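Local coordinates for sortase family protein (Clostridium perfringens, PDB 6IXZ) that probably acts as a class C sortase, a cysteine transpeptidase of the kind that joins pilin subunits at the cell surface, at residues S105-H110 / D165-L170; V144-V149 / L183-R188. All coordinates share one frame; numbering follows the deposited sequence.

Interaction 1: S105-H110 / D165-L170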
# COMPACT_ATOMS: atom_id res chain seq x y z
N SER A 105 -0.11 -6.29 -2.82
CA SER A 105 0.49 -5.35 -1.90
C SER A 105 -0.44 -5.16 -0.71
O SER A 105 -1.66 -5.07 -0.87
CB SER A 105 0.72 -4.01 -2.59
OG SER A 105 1.62 -3.18 -1.88
N VAL A 106 0.13 -5.09 0.48
CA VAL A 106 -0.63 -4.80 1.66
C VAL A 106 -0.24 -3.44 2.23
O VAL A 106 0.93 -3.17 2.48
CB VAL A 106 -0.46 -5.91 2.69
CG1 VAL A 106 -1.40 -5.66 3.88
CG2 VAL A 106 -0.76 -7.25 2.04
N LEU A 107 -1.25 -2.60 2.47
CA LEU A 107 -1.02 -1.27 2.98
C LEU A 107 -1.58 -1.17 4.39
O LEU A 107 -2.78 -1.33 4.61
CB LEU A 107 -1.67 -0.22 2.04
CG LEU A 107 -1.36 -0.35 0.56
CD1 LEU A 107 -2.16 0.63 -0.30
CD2 LEU A 107 0.13 -0.22 0.30
N SER A 108 -0.67 -1.04 5.36
CA SER A 108 -0.99 -1.14 6.80
C SER A 108 -1.09 0.24 7.48
O SER A 108 -0.20 1.08 7.36
CB SER A 108 0.10 -1.94 7.54
OG SER A 108 -0.35 -2.36 8.81
N ALA A 109 -2.14 0.40 8.28
CA ALA A 109 -2.45 1.64 8.96
C ALA A 109 -2.66 1.31 10.41
O ALA A 109 -3.38 0.36 10.70
CB ALA A 109 -3.73 2.24 8.41
N HIS A 110 -2.05 2.08 11.30
CA HIS A 110 -2.22 1.91 12.75
C HIS A 110 -2.55 3.25 13.42
O HIS A 110 -1.67 4.03 13.68
CB HIS A 110 -0.97 1.30 13.41
CG HIS A 110 -1.24 0.65 14.74
ND1 HIS A 110 -2.14 1.15 15.64
CD2 HIS A 110 -0.77 -0.50 15.28
CE1 HIS A 110 -2.19 0.37 16.70
NE2 HIS A 110 -1.41 -0.67 16.48
N ASP A 165 -4.29 -9.50 -9.39
CA ASP A 165 -3.65 -8.25 -9.07
C ASP A 165 -4.45 -7.60 -7.92
O ASP A 165 -5.55 -7.06 -8.13
CB ASP A 165 -3.60 -7.34 -10.32
CG ASP A 165 -2.95 -5.99 -10.05
OD1 ASP A 165 -2.55 -5.29 -11.00
OD2 ASP A 165 -2.80 -5.63 -8.86
N TYR A 166 -3.96 -7.78 -6.69
CA TYR A 166 -4.72 -7.38 -5.50
C TYR A 166 -3.92 -6.34 -4.72
O TYR A 166 -2.68 -6.42 -4.64
CB TYR A 166 -4.96 -8.56 -4.53
CG TYR A 166 -5.97 -9.63 -4.95
CD1 TYR A 166 -7.09 -9.32 -5.73
CD2 TYR A 166 -5.74 -10.96 -4.61
CE1 TYR A 166 -7.99 -10.32 -6.10
CE2 TYR A 166 -6.64 -11.96 -4.97
CZ TYR A 166 -7.77 -11.63 -5.70
OH TYR A 166 -8.67 -12.61 -6.03
N VAL A 167 -4.65 -5.43 -4.09
CA VAL A 167 -4.13 -4.62 -2.99
C VAL A 167 -5.09 -4.78 -1.82
O VAL A 167 -6.32 -4.62 -1.97
CB VAL A 167 -3.99 -3.15 -3.40
CG1 VAL A 167 -3.58 -2.28 -2.22
CG2 VAL A 167 -3.00 -3.04 -4.55
N THR A 168 -4.55 -5.16 -0.66
CA THR A 168 -5.32 -5.16 0.57
C THR A 168 -5.04 -3.92 1.44
O THR A 168 -3.88 -3.47 1.61
CB THR A 168 -5.12 -6.47 1.39
OG1 THR A 168 -5.69 -7.60 0.70
CG2 THR A 168 -5.79 -6.35 2.74
N LEU A 169 -6.12 -3.29 1.88
CA LEU A 169 -6.05 -2.22 2.88
C LEU A 169 -6.22 -2.86 4.25
O LEU A 169 -7.07 -3.71 4.42
CB LEU A 169 -7.15 -1.19 2.63
CG LEU A 169 -7.21 -0.71 1.17
CD1 LEU A 169 -8.28 0.34 1.00
CD2 LEU A 169 -5.84 -0.21 0.75
N LEU A 170 -5.33 -2.55 5.17
CA LEU A 170 -5.31 -3.19 6.48
C LEU A 170 -5.34 -2.11 7.55
O LEU A 170 -4.52 -1.19 7.54
CB LEU A 170 -4.05 -4.03 6.59
CG LEU A 170 -3.76 -4.84 7.84
CD1 LEU A 170 -2.66 -5.82 7.49
CD2 LEU A 170 -3.31 -3.89 8.95
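Leu170 forks along one face of the neighbouring strand: its CD1 lies 3.8 Å from Val106 CG1, while its CD2 comes to 3.3 Å from Ser108 OG. The fork spans these two residues because CG stands anti to the backbone N (chi1 -179°), and its CB lies close to the carbonyl oxygen of Leu107. A branched leucine suits the place, since one prong meets a methyl and the other the small serine; Leu183 of the next strand touches the same side chain.

On the other face Leu107 is the bump. Its CD1 enters the notch between two side chains of 165-170, meeting Val167 CG1 at 3.8 Å and Leu169 CD2 at 3.9 Å. With Leu169 it runs side by side, both pointing the same way, whereas it slants across Val167. Ile64, from strand 60-66, touches both leucines and continues this apolar layer. Compact beta-branched Val106 and Val167 fit the extended backbone.

The strands run parallel, 14° apart, in the beta-barrel of the sortase fold. Five backbone bonds join them, the straightest from Leu107 N to Thr168 O (2.9 Å, 169° at the hydrogen), and the last from Ala109 N to Leu170 O. Of the small polar residues, Ser105 turns its OG to Ser95 O and Thr168 its OG1 to His104.

Every touching residue is buried, and the bonds between the strands satisfy backbone polar groups that water would otherwise serve. This largely apolar pairing sets the predicted catalytic residues on neighbouring parallel strands: His110 directly follows the paired part of the first, and Cys172 stands two residues after Leu170 on the second.

Interaction 2: V144-V149 / L183-R188; sequences VNQIKV and LVRGER
Asn145 and Arg185 join these antiparallel strands through their side chains. The arginine reaches the amide oxygen side-on with two nitrogens, NE at 3.0 Å from Asn145 OD1 and NH2 at 3.3 Å from the same atom. OD1 lies practically in the guanidinium plane, but the amide is turned 73° against it, and NH2 stands above the carbonyl plane rather than on a lone pair. The bend at chi3 of Arg185 (71°) swings the flat group back over 144-149. Asparagine suits the spot because its short side chain, with CG between the backbone N and the carbonyl carbon, holds an acceptor close to the strand.

Stacking comes from Gln146. Its CB sits over one guanidinium face, offset toward the rim, and its extended chain lays the amide over the same group with the planes 30° apart. Its NE2 bonds to Glu157, while Tyr166 adds a cation-pi contact to Arg185.

The backbone bonds explain this clustering. Asn145 N gives a bond of 2.8 Å to Arg185 O, and Gln146 N reaches the same oxygen only weakly, so two residues face one: a classic beta bulge, here in the sortase beta-barrel. Beyond it the pairing is regular, with Arg185 N bonded to Gln146 O and Lys148 and Leu183 bonded both ways. Before it, Val144 CA and Gly186 CA approach to 3.8 Å, a close pass at a residue with no side chain.

Apolar packing occupies the face opposite the guanidinium. Val184 CG1 meets Val144 CG2 at 3.7 Å on one flank, and Ile147 CG1 lies alongside Val184 at 4.1 Å from CG1, the branched side chains packing together across the strands on that face.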
# COMPACT_ATOMS: atom_id res chain seq x y z
N VAL A 144 -13.04 -3.19 -4.42
CA VAL A 144 -13.20 -4.06 -3.26
C VAL A 144 -13.96 -5.34 -3.63
O VAL A 144 -15.04 -5.27 -4.22
CB VAL A 144 -13.96 -3.35 -2.13
CG1 VAL A 144 -14.18 -4.28 -0.96
CG2 VAL A 144 -13.20 -2.12 -1.67
N ASN A 145 -13.40 -6.49 -3.29
CA ASN A 145 -14.13 -7.75 -3.48
C ASN A 145 -14.06 -8.72 -2.30
O ASN A 145 -14.73 -9.74 -2.32
CB ASN A 145 -13.68 -8.46 -4.76
CG ASN A 145 -12.25 -8.95 -4.71
OD1 ASN A 145 -11.57 -8.88 -3.69
ND2 ASN A 145 -11.78 -9.47 -5.83
N GLN A 146 -13.36 -8.36 -1.23
CA GLN A 146 -13.35 -9.21 -0.05
C GLN A 146 -13.10 -8.35 1.18
O GLN A 146 -12.14 -7.60 1.20
CB GLN A 146 -12.31 -10.31 -0.15
CG GLN A 146 -12.36 -11.31 1.01
CD GLN A 146 -11.34 -12.43 0.89
OE1 GLN A 146 -11.64 -13.50 0.35
NE2 GLN A 146 -10.17 -12.25 1.51
N ILE A 147 -14.01 -8.41 2.15
CA ILE A 147 -13.78 -7.81 3.46
C ILE A 147 -13.75 -8.86 4.57
O ILE A 147 -14.67 -9.64 4.71
CB ILE A 147 -14.85 -6.71 3.75
CG1 ILE A 147 -14.64 -5.53 2.79
CG2 ILE A 147 -14.78 -6.23 5.20
CD1 ILE A 147 -15.73 -5.34 1.77
N LYS A 148 -12.70 -8.84 5.39
CA LYS A 148 -12.49 -9.88 6.40
C LYS A 148 -11.81 -9.32 7.62
O LYS A 148 -10.84 -8.57 7.50
CB LYS A 148 -11.58 -10.98 5.83
CG LYS A 148 -12.11 -12.39 5.99
CD LYS A 148 -13.10 -12.73 4.89
CE LYS A 148 -13.34 -14.23 4.77
NZ LYS A 148 -14.17 -14.77 5.90
N VAL A 149 -12.21 -9.79 8.80
CA VAL A 149 -11.52 -9.44 10.04
C VAL A 149 -10.74 -10.64 10.53
O VAL A 149 -11.26 -11.74 10.58
CB VAL A 149 -12.49 -9.03 11.16
CG1 VAL A 149 -11.72 -8.68 12.43
CG2 VAL A 149 -13.34 -7.84 10.72
N LEU A 183 -9.27 -6.30 7.03
CA LEU A 183 -8.65 -6.38 5.71
C LEU A 183 -9.71 -6.02 4.71
O LEU A 183 -10.81 -6.56 4.77
CB LEU A 183 -8.21 -7.82 5.41
CG LEU A 183 -7.25 -8.45 6.42
CD1 LEU A 183 -6.83 -9.84 5.96
CD2 LEU A 183 -6.03 -7.55 6.62
N VAL A 184 -9.37 -5.14 3.78
CA VAL A 184 -10.29 -4.79 2.69
C VAL A 184 -9.55 -4.98 1.38
O VAL A 184 -8.67 -4.18 1.04
CB VAL A 184 -10.79 -3.32 2.82
CG1 VAL A 184 -11.68 -2.94 1.65
CG2 VAL A 184 -11.54 -3.12 4.13
N ARG A 185 -9.87 -6.07 0.66
CA ARG A 185 -9.13 -6.46 -0.53
C ARG A 185 -9.80 -5.90 -1.76
O ARG A 185 -11.01 -6.07 -1.94
CB ARG A 185 -9.07 -7.98 -0.71
CG ARG A 185 -8.08 -8.41 -1.78
CD ARG A 185 -8.07 -9.93 -1.91
NE ARG A 185 -9.30 -10.42 -2.53
CZ ARG A 185 -9.67 -11.70 -2.58
NH1 ARG A 185 -8.93 -12.63 -2.02
NH2 ARG A 185 -10.81 -12.04 -3.18
N GLY A 186 -9.01 -5.22 -2.58
CA GLY A 186 -9.47 -4.72 -3.87
C GLY A 186 -8.74 -5.40 -5.00
O GLY A 186 -7.64 -5.93 -4.81
N GLU A 187 -9.44 -5.55 -6.13
CA GLU A 187 -8.87 -6.16 -7.33
C GLU A 187 -8.80 -5.11 -8.44
O GLU A 187 -9.68 -4.26 -8.55
CB GLU A 187 -9.73 -7.36 -7.79
CG GLU A 187 -9.21 -8.07 -9.04
CD GLU A 187 -9.74 -9.50 -9.20
OE1 GLU A 187 -10.69 -9.87 -8.48
OE2 GLU A 187 -9.17 -10.27 -10.00
N ARG A 188 -7.69 -5.13 -9.18
CA ARG A 188 -7.37 -4.16 -10.23
C ARG A 188 -8.56 -4.05 -11.19
O ARG A 188 -9.09 -5.07 -11.63
CB ARG A 188 -6.14 -4.65 -11.02
CG ARG A 188 -5.51 -3.65 -11.98
CD ARG A 188 -4.84 -2.49 -11.26
NE ARG A 188 -4.24 -1.57 -12.19
CZ ARG A 188 -3.11 -1.80 -12.87
NH1 ARG A 188 -2.38 -2.89 -12.66
NH2 ARG A 188 -2.71 -0.92 -13.78

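From the N terminus the chain passes first through 105-110, then 144-149, 165-170 and 183-188. Interaction 1 closes a loop of 54 residues when 165-170 returns beside 105-110; interaction 2 closes one of 33 when 183-188 returns beside 144-149. Because the segments alternate, the two loops cross: 144-149 lies within the first and 165-170 within the second. Strands 165-173 and 180-188 are direct neighbours, joined by Val184 N to Leu169 O and Gly186 N to Val167 O, both 2.8 Å and probably hydrogen bonds. The sheet order is therefore 103-109, 165-173, 180-188, 138-150, linking the buried centre to a more exposed part of the sheet.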